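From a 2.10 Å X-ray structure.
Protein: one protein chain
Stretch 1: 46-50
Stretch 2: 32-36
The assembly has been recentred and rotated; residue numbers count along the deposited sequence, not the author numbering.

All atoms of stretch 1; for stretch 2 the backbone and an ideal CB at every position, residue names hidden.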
# COMPACT_ATOMS: atom_id res chain seq x y z
N LYS A 46 3.96 -6.84 -17.17
CA LYS A 46 5.30 -7.31 -17.50
C LYS A 46 6.38 -6.34 -17.08
O LYS A 46 6.25 -5.13 -17.28
CB LYS A 46 5.41 -7.56 -19.01
CG LYS A 46 6.80 -8.00 -19.45
CD LYS A 46 6.78 -8.57 -20.85
CE LYS A 46 8.19 -8.85 -21.33
NZ LYS A 46 8.20 -9.55 -22.65
N ALA A 47 7.46 -6.88 -16.51
CA ALA A 47 8.67 -6.11 -16.23
C ALA A 47 9.80 -6.66 -17.09
O ALA A 47 10.07 -7.86 -17.07
CB ALA A 47 9.04 -6.20 -14.75
N THR A 48 10.47 -5.79 -17.83
CA THR A 48 11.55 -6.22 -18.71
C THR A 48 12.91 -5.77 -18.17
O THR A 48 13.09 -4.61 -17.81
CB THR A 48 11.37 -5.68 -20.14
OG1 THR A 48 11.16 -4.26 -20.10
CG2 THR A 48 10.16 -6.31 -20.79
N TYR A 49 13.85 -6.70 -18.11
CA TYR A 49 15.19 -6.38 -17.64
C TYR A 49 15.96 -5.56 -18.66
O TYR A 49 15.89 -5.83 -19.86
CB TYR A 49 15.96 -7.67 -17.34
CG TYR A 49 17.35 -7.42 -16.80
CD1 TYR A 49 17.56 -7.24 -15.44
CD2 TYR A 49 18.44 -7.35 -17.65
CE1 TYR A 49 18.82 -7.01 -14.94
CE2 TYR A 49 19.71 -7.11 -17.16
CZ TYR A 49 19.90 -6.94 -15.80
OH TYR A 49 21.16 -6.71 -15.30
N SER A 50 16.70 -4.56 -18.19
CA SER A 50 17.61 -3.82 -19.06
C SER A 50 18.99 -3.72 -18.41
O SER A 50 19.11 -3.52 -17.20
CB SER A 50 17.06 -2.43 -19.40
OG SER A 50 16.96 -1.61 -18.24
N UNK A 32 11.61 -15.18 -15.97
CA UNK A 32 12.56 -15.50 -17.02
C UNK A 32 13.78 -14.64 -16.79
O UNK A 32 13.73 -13.67 -16.02
CB UNK A 32 11.97 -15.28 -18.41
N UNK A 33 14.87 -14.98 -17.46
CA UNK A 33 16.11 -14.22 -17.35
C UNK A 33 15.91 -12.76 -17.78
O UNK A 33 16.38 -11.84 -17.11
CB UNK A 33 17.20 -14.87 -18.20
N UNK A 34 15.19 -12.55 -18.88
CA UNK A 34 15.06 -11.23 -19.47
C UNK A 34 13.84 -10.43 -19.02
O UNK A 34 13.78 -9.23 -19.23
CB UNK A 34 15.02 -11.37 -20.99
N UNK A 35 12.86 -11.09 -18.40
CA UNK A 35 11.65 -10.39 -18.00
C UNK A 35 10.86 -11.20 -16.99
O UNK A 35 11.08 -12.40 -16.84
CB UNK A 35 10.78 -10.08 -19.22
N UNK A 36 9.94 -10.54 -16.30
CA UNK A 36 9.01 -11.24 -15.42
C UNK A 36 7.59 -10.85 -15.82
O UNK A 36 7.34 -9.71 -16.19
CB UNK A 36 9.28 -10.91 -13.95

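Position 32 lies before the paired region. Its phi/psi of -127/166° is extended, and nothing of the first stretch comes within 5.5 Å of its ideal CB, so the visible contact scarcely restricts the choice. The residue is His 32. Its backbone N donates to the O of position 35 at 3.0 Å, helping to close the turn that leads into the strand.

Position 33 turns with phi/psi of -59/-44°, values in the helical region, open to almost any residue, so the backbone hardly narrows the choice. Its CB points sideways into open space, which favours a polar or charged side chain. Lys 33 fills it, and only its backbone O comes near the first stretch, 4.2 Å from Tyr 49 CB.

At position 34 the backbone does the pairing. Tyr 49 N donates to the O of this residue at 2.8 Å, with an angle of 161°, and that bond makes no demand on the side chain. The CB points sideways, 5.3 Å from Tyr 49 CB, and phi/psi of -93/-16° suits Asp, Asn or Ser, among others. The residue is Asp 34, whose OD1 forms a long salt bridge, 3.9 Å, with Lys 33 NZ.

Position 35 is fully extended, at -164/163°, and sits opposite Thr 48 in an antiparallel, non-hydrogen-bonded pair with CA atoms 4.2 Å apart. Both side chains lie on the same face of the sheet. The ideal CB is tightly placed, 3.2 Å from Ala 47 O, and 3.6 Å from CE of Lys 46, whose extended chain brings an ammonium group alongside. An acidic group could answer that charge; an aromatic ring could answer it while also packing on the methylenes. Tyr 35 takes the second course. With chi1 in p, its ring meets Lys 46 so that NZ stands over one face, 4.0 Å from the centroid and 16° off the normal, a cation-pi interaction. Lys 46 CE also approaches Tyr 35 CG to 3.6 Å, while Thr 48 CG2 lies 4.2 Å from Tyr 35 CB.

Position 36 pairs with Ala 47 across a hydrogen-bonded antiparallel bridge. Its N donates to Ala 47 O at 2.8 Å, and its O accepts from Ala 47 N at 2.9 Å. These bonds require a free backbone NH, which excludes proline. The CB shares a face with the small methyl of Ala 47, so Val, Ile, Leu or Met would suit. The residue is Met 36, present as selenomethionine; its CE reaches Ala 47 CB at 4.1 Å, an apolar contact.

Stretch 2 32-36: HKDYM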
# COMPACT_ATOMS: atom_id res chain seq x y z
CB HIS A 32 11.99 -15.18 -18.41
CG HIS A 32 10.76 -15.95 -18.76
ND1 HIS A 32 10.80 -17.07 -19.57
CD2 HIS A 32 9.47 -15.77 -18.43
CE1 HIS A 32 9.57 -17.54 -19.72
NE2 HIS A 32 8.75 -16.77 -19.04
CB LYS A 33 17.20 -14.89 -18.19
CG LYS A 33 18.34 -13.98 -18.64
CD LYS A 33 19.31 -13.67 -17.51
CE LYS A 33 20.73 -13.53 -18.06
NZ LYS A 33 20.76 -12.83 -19.37
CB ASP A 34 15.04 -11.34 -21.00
CG ASP A 34 16.35 -11.86 -21.56
OD1 ASP A 34 17.40 -11.61 -20.92
OD2 ASP A 34 16.32 -12.51 -22.63
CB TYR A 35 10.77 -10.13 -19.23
CG TYR A 35 10.19 -11.39 -19.83
CD1 TYR A 35 10.81 -12.03 -20.90
CD2 TYR A 35 9.03 -11.96 -19.31
CE1 TYR A 35 10.28 -13.19 -21.46
CE2 TYR A 35 8.49 -13.13 -19.86
CZ TYR A 35 9.12 -13.73 -20.93
OH TYR A 35 8.59 -14.88 -21.47
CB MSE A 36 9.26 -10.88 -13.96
CG MSE A 36 8.16 -11.35 -13.00
SE MSE A 36 8.38 -10.62 -11.18
CE MSE A 36 9.15 -8.94 -11.65
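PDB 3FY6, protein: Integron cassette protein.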